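Local atomic coordinates of imelysin (Bacteroides ovatus ATCC 8483, PDB entry 3OYV), a protein that probably binds metal at the outer membrane, as a member of the imelysin-like family implicated in bacterial iron uptake. Residues 90-102 against 182-195. Sequence-based numbering, arbitrary orientation. Where two conformers were deposited one is given.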
loop_
_atom_site.group_PDB
_atom_site.type_symbol
_atom_site.label_atom_id
_atom_site.label_comp_id
_atom_site.label_asym_id
_atom_site.label_seq_id
_atom_site.Cartn_x
_atom_site.Cartn_y
_atom_site.Cartn_z
ATOM N N GLY A 90 -0.167 -13.050 -2.209
ATOM C CA GLY A 90 -0.526 -14.466 -2.093
ATOM C C GLY A 90 0.320 -15.236 -1.097
ATOM O O GLY A 90 -0.202 -16.006 -0.259
ATOM N N THR A 91 1.611 -15.059 -1.213
ATOM C CA THR A 91 2.518 -15.917 -0.483
ATOM C C THR A 91 2.883 -15.349 0.891
ATOM O O THR A 91 3.181 -16.108 1.788
ATOM C CB THR A 91 3.836 -16.201 -1.227
ATOM O OG1 THR A 91 4.541 -15.000 -1.301
ATOM C CG2 THR A 91 3.681 -16.700 -2.632
ATOM N N ALA A 92 2.837 -14.021 1.064
ATOM C CA ALA A 92 3.200 -13.411 2.343
ATOM C C ALA A 92 1.998 -12.877 3.106
ATOM O O ALA A 92 1.709 -13.321 4.228
ATOM C CB ALA A 92 4.248 -12.325 2.168
ATOM N N LYS A 93 1.265 -11.946 2.516
ATOM C CA LYS A 93 0.154 -11.341 3.255
ATOM C C LYS A 93 -0.912 -12.385 3.636
ATOM O O LYS A 93 -1.407 -12.408 4.775
ATOM C CB LYS A 93 -0.452 -10.157 2.491
ATOM C CG LYS A 93 0.539 -9.038 2.201
ATOM C CD LYS A 93 -0.129 -7.837 1.534
ATOM C CE LYS A 93 0.844 -6.739 1.148
ATOM N NZ LYS A 93 0.129 -5.443 0.998
ATOM N N ILE A 94 -1.265 -13.244 2.690
ATOM C CA ILE A 94 -2.222 -14.322 2.942
ATOM C C ILE A 94 -1.490 -15.598 3.397
ATOM O O ILE A 94 -1.859 -16.242 4.400
ATOM C CB ILE A 94 -3.114 -14.595 1.695
ATOM C CG1 ILE A 94 -3.839 -13.302 1.310
ATOM C CG2 ILE A 94 -4.103 -15.785 1.980
ATOM C CD1 ILE A 94 -4.629 -13.432 0.015
ATOM N N GLY A 95 -0.428 -15.939 2.695
ATOM C CA GLY A 95 0.278 -17.191 2.891
ATOM C C GLY A 95 0.979 -17.369 4.217
ATOM O O GLY A 95 0.999 -18.478 4.774
ATOM N N ASP A 96 1.598 -16.319 4.733
ATOM C CA ASP A 96 2.298 -16.461 6.016
ATOM C C ASP A 96 1.332 -16.798 7.153
ATOM O O ASP A 96 1.552 -17.775 7.882
ATOM C CB ASP A 96 3.189 -15.262 6.329
ATOM C CG ASP A 96 4.417 -15.205 5.460
ATOM O OD1 ASP A 96 4.778 -16.229 4.839
ATOM O OD2 ASP A 96 5.053 -14.119 5.431
ATOM N N PRO A 97 0.263 -16.007 7.327
ATOM C CA PRO A 97 -0.704 -16.426 8.351
ATOM C C PRO A 97 -1.281 -17.829 8.105
ATOM O O PRO A 97 -1.453 -18.612 9.048
ATOM C CB PRO A 97 -1.758 -15.308 8.317
ATOM C CG PRO A 97 -1.042 -14.151 7.757
ATOM C CD PRO A 97 -0.061 -14.674 6.781
ATOM N N TYR A 98 -1.601 -18.142 6.858
ATOM C CA TYR A 98 -2.145 -19.461 6.547
ATOM C C TYR A 98 -1.188 -20.585 6.943
ATOM O O TYR A 98 -1.592 -21.532 7.624
ATOM C CB TYR A 98 -2.486 -19.537 5.029
ATOM C CG TYR A 98 -3.034 -20.888 4.655
ATOM C CD1 TYR A 98 -4.384 -21.199 4.869
ATOM C CD2 TYR A 98 -2.197 -21.897 4.120
ATOM C CE1 TYR A 98 -4.894 -22.471 4.595
ATOM C CE2 TYR A 98 -2.707 -23.165 3.843
ATOM C CZ TYR A 98 -4.040 -23.439 4.067
ATOM O OH TYR A 98 -4.554 -24.688 3.786
ATOM N N ASN A 99 0.076 -20.476 6.567
ATOM C CA ASN A 99 1.013 -21.566 6.876
ATOM C C ASN A 99 1.277 -21.666 8.383
ATOM O O ASN A 99 1.347 -22.769 8.931
ATOM C CB ASN A 99 2.302 -21.398 6.102
ATOM C CG ASN A 99 2.110 -21.659 4.641
ATOM O OD1 ASN A 99 1.270 -22.464 4.249
ATOM N ND2 ASN A 99 2.872 -20.957 3.822
ATOM N N LEU A 100 1.403 -20.527 9.070
ATOM C CA LEU A 100 1.486 -20.573 10.541
ATOM C C LEU A 100 0.280 -21.319 11.143
ATOM O O LEU A 100 0.435 -22.181 12.027
ATOM C CB LEU A 100 1.527 -19.150 11.121
ATOM C CG LEU A 100 2.821 -18.384 11.007
ATOM C CD1 LEU A 100 2.635 -16.875 11.278
ATOM C CD2 LEU A 100 3.920 -19.002 11.911
ATOM N N TYR A 101 -0.918 -21.014 10.674
ATOM C CA TYR A 101 -2.128 -21.554 11.236
ATOM C C TYR A 101 -2.135 -23.067 11.016
ATOM O O TYR A 101 -2.415 -23.845 11.950
ATOM C CB TYR A 101 -3.359 -20.902 10.597
ATOM C CG TYR A 101 -4.611 -21.173 11.359
ATOM C CD1 TYR A 101 -5.237 -22.435 11.344
ATOM C CD2 TYR A 101 -5.170 -20.181 12.178
ATOM C CE1 TYR A 101 -6.369 -22.662 12.077
ATOM C CE2 TYR A 101 -6.288 -20.426 12.913
ATOM C CZ TYR A 101 -6.892 -21.643 12.872
ATOM O OH TYR A 101 -8.042 -21.881 13.622
ATOM N N LYS A 102 -1.853 -23.498 9.785
ATOM C CA LYS A 102 -1.920 -24.933 9.475
ATOM C C LYS A 102 -0.876 -25.741 10.244
ATOM O O LYS A 102 -1.099 -26.945 10.463
ATOM C CB LYS A 102 -1.777 -25.162 7.985
ATOM C CG LYS A 102 -2.880 -24.552 7.123
ATOM C CD LYS A 102 -4.283 -24.946 7.513
ATOM C CE LYS A 102 -4.565 -26.413 7.337
ATOM N NZ LYS A 102 -6.031 -26.674 7.545
ATOM N N PHE A 182 -10.755 -11.796 7.302
ATOM C CA PHE A 182 -9.768 -12.832 6.997
ATOM C C PHE A 182 -9.141 -13.357 8.283
ATOM O O PHE A 182 -8.926 -14.558 8.419
ATOM C CB PHE A 182 -8.704 -12.283 6.019
ATOM C CG PHE A 182 -7.478 -13.122 5.873
ATOM C CD1 PHE A 182 -7.537 -14.489 5.625
ATOM C CD2 PHE A 182 -6.225 -12.508 5.914
ATOM C CE1 PHE A 182 -6.362 -15.207 5.479
ATOM C CE2 PHE A 182 -5.063 -13.218 5.769
ATOM C CZ PHE A 182 -5.121 -14.585 5.556
ATOM N N ARG A 183 -8.832 -12.487 9.236
ATOM C CA ARG A 183 -8.152 -12.945 10.440
ATOM C C ARG A 183 -8.913 -14.037 11.195
ATOM O O ARG A 183 -8.284 -14.837 11.881
ATOM C CB ARG A 183 -7.847 -11.765 11.358
ATOM C CG ARG A 183 -7.138 -12.160 12.637
ATOM C CD ARG A 183 -7.079 -11.009 13.538
ATOM N NE ARG A 183 -6.341 -11.238 14.771
ATOM C CZ ARG A 183 -6.888 -11.428 15.977
ATOM N NH1 ARG A 183 -8.191 -11.528 16.147
ATOM N NH2 ARG A 183 -6.100 -11.567 17.035
ATOM N N ASN A 184 -10.236 -14.078 11.061
ATOM C CA ASN A 184 -11.049 -15.115 11.732
ATOM C C ASN A 184 -11.357 -16.314 10.852
ATOM O O ASN A 184 -12.081 -17.225 11.276
ATOM C CB ASN A 184 -12.379 -14.548 12.260
ATOM C CG ASN A 184 -12.199 -13.605 13.431
ATOM O OD1 ASN A 184 -11.142 -13.551 14.007
ATOM N ND2 ASN A 184 -13.250 -12.844 13.770
ATOM N N HIS A 185 -10.834 -16.303 9.629
ATOM C CA HIS A 185 -11.081 -17.361 8.639
ATOM C C HIS A 185 -9.820 -17.782 7.895
ATOM O O HIS A 185 -9.863 -18.143 6.717
ATOM C CB HIS A 185 -12.148 -16.873 7.656
ATOM C CG HIS A 185 -13.435 -16.577 8.315
ATOM N ND1 HIS A 185 -13.809 -15.322 8.731
ATOM C CD2 HIS A 185 -14.433 -17.410 8.678
ATOM C CE1 HIS A 185 -14.982 -15.397 9.333
ATOM N NE2 HIS A 185 -15.384 -16.650 9.307
ATOM N N ILE A 186 -8.695 -17.765 8.593
ATOM C CA ILE A 186 -7.435 -18.061 7.973
ATOM C C ILE A 186 -7.417 -19.462 7.315
ATOM O O ILE A 186 -7.067 -19.538 6.156
ATOM C CB ILE A 186 -6.265 -17.868 8.934
ATOM C CG1 ILE A 186 -6.115 -16.386 9.326
ATOM C CG2 ILE A 186 -4.982 -18.439 8.365
ATOM C CD1 ILE A 186 -5.123 -16.128 10.459
ATOM N N PRO A 187 -7.907 -20.538 7.977
ATOM C CA PRO A 187 -7.769 -21.857 7.335
ATOM C C PRO A 187 -8.821 -22.140 6.273
ATOM O O PRO A 187 -8.857 -23.242 5.758
ATOM C CB PRO A 187 -7.854 -22.815 8.521
ATOM C CG PRO A 187 -8.719 -22.079 9.522
ATOM C CD PRO A 187 -8.248 -20.643 9.399
ATOM N N SER A 188 -9.686 -21.190 5.951
ATOM C CA SER A 188 -10.829 -21.447 5.077
ATOM C C SER A 188 -10.408 -21.888 3.679
ATOM O O SER A 188 -9.306 -21.593 3.221
ATOM C CB SER A 188 -11.705 -20.213 4.974
ATOM O OG SER A 188 -11.083 -19.208 4.178
ATOM N N ASN A 189 -11.293 -22.643 3.030
ATOM C CA ASN A 189 -11.094 -22.992 1.631
ATOM C C ASN A 189 -10.921 -21.745 0.770
ATOM O O ASN A 189 -10.182 -21.748 -0.191
ATOM C CB ASN A 189 -12.273 -23.810 1.111
ATOM C CG ASN A 189 -12.363 -25.193 1.750
ATOM O OD1 ASN A 189 -11.361 -25.752 2.175
ATOM N ND2 ASN A 189 -13.565 -25.740 1.788
ATOM N N GLU A 190 -11.626 -20.695 1.129
ATOM C CA GLU A 190 -11.507 -19.428 0.386
ATOM C C GLU A 190 -10.112 -18.794 0.493
ATOM O O GLU A 190 -9.573 -18.264 -0.486
ATOM C CB GLU A 190 -12.612 -18.473 0.798
ATOM C CG GLU A 190 -14.023 -18.975 0.482
ATOM C CD GLU A 190 -14.693 -19.762 1.619
ATOM O OE1 GLU A 190 -13.998 -20.243 2.525
ATOM O OE2 GLU A 190 -15.927 -19.887 1.590
ATOM N N THR A 191 -9.470 -18.911 1.645
ATOM C CA THR A 191 -8.070 -18.495 1.779
ATOM C C THR A 191 -7.139 -19.192 0.778
ATOM O O THR A 191 -6.326 -18.537 0.093
ATOM C CB THR A 191 -7.563 -18.728 3.206
ATOM O OG1 THR A 191 -8.383 -17.969 4.093
ATOM C CG2 THR A 191 -6.092 -18.300 3.334
ATOM N N VAL A 192 -7.596 -20.458 0.636
ATOM C CA VAL A 192 -7.065 -21.372 -0.314
ATOM C C VAL A 192 -7.408 -20.908 -1.711
ATOM O O VAL A 192 -6.506 -20.735 -2.494
ATOM C CB VAL A 192 -7.406 -22.845 -0.068
ATOM C CG1 VAL A 192 -6.753 -23.679 -1.164
ATOM C CG2 VAL A 192 -6.902 -23.247 1.306
ATOM N N ALA A 193 -8.677 -20.659 -2.016
ATOM C CA ALA A 193 -9.034 -20.166 -3.334
ATOM C C ALA A 193 -8.368 -18.806 -3.631
ATOM O O ALA A 193 -7.959 -18.559 -4.766
ATOM C CB ALA A 193 -10.525 -20.091 -3.486
ATOM N N ALA A 194 -8.249 -17.924 -2.634
ATOM C CA ALA A 194 -7.612 -16.622 -2.853
ATOM C C ALA A 194 -6.118 -16.777 -3.128
ATOM O O ALA A 194 -5.589 -16.146 -4.041
ATOM C CB ALA A 194 -7.838 -15.683 -1.680
HETATM N N MSE A 195 -5.447 -17.665 -2.401
HETATM C CA MSE A 195 -4.031 -17.943 -2.653
HETATM C C MSE A 195 -3.828 -18.516 -4.059
HETATM O O MSE A 195 -2.922 -18.112 -4.792
HETATM C CB MSE A 195 -3.485 -18.910 -1.598
HETATM C CG MSE A 195 -3.352 -18.268 -0.198
HETATM SE SE MSE A 195 -2.590 -19.444 1.170
HETATM C CE MSE A 195 -3.993 -20.717 1.195
HETATM O O HOH W 1 -7.196 -25.179 5.055
#
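Y98 and M195, the latter a selenomethionine described here in one of its two conformers, illustrate how a ring can be gripped from several directions where two helices meet. At the root of the tyrosine, CB lies 3.9 Å from M195 SE; with CG anti to the backbone N (chi1 179°), the ring is carried toward T191 and V192, one face against M195. M195 bends at chi3 (-65°), which lays its methyl over the ring centre as a CH-pi contact, CE 3.5 Å from the Y98 centroid, while SE sits obliquely beside it in a Met-aromatic contact. On the opposite face lies K102 CG, from the tyrosine's own helix. At the edge, Y98 CD1 meets I186 O at 3.4 Å in the ring plane, and it also touches T191 CG2 (3.7 Å); V192 CG2 lies near both CE1 and OH, obliquely to the ring. The hydroxyl hydrogen-bonds a water, 3.0 Å from Y98 OH, and that water donates to P187 O and accepts from K102 NZ. The M195 side chain is a knob in a hole formed by G90, I94, G95 and Y98, where the short segments 90-102 and 189-195 run roughly antiparallel (149°, axes 10.1 Å apart at closest approach) within the largely helical imelysin fold. A leucine replacing Y98 would probably leave the M195 methyl without its aromatic face and the water without one of its partners. Inward, I94 CG2 presses tightly on T191 CG2 (3.5 Å).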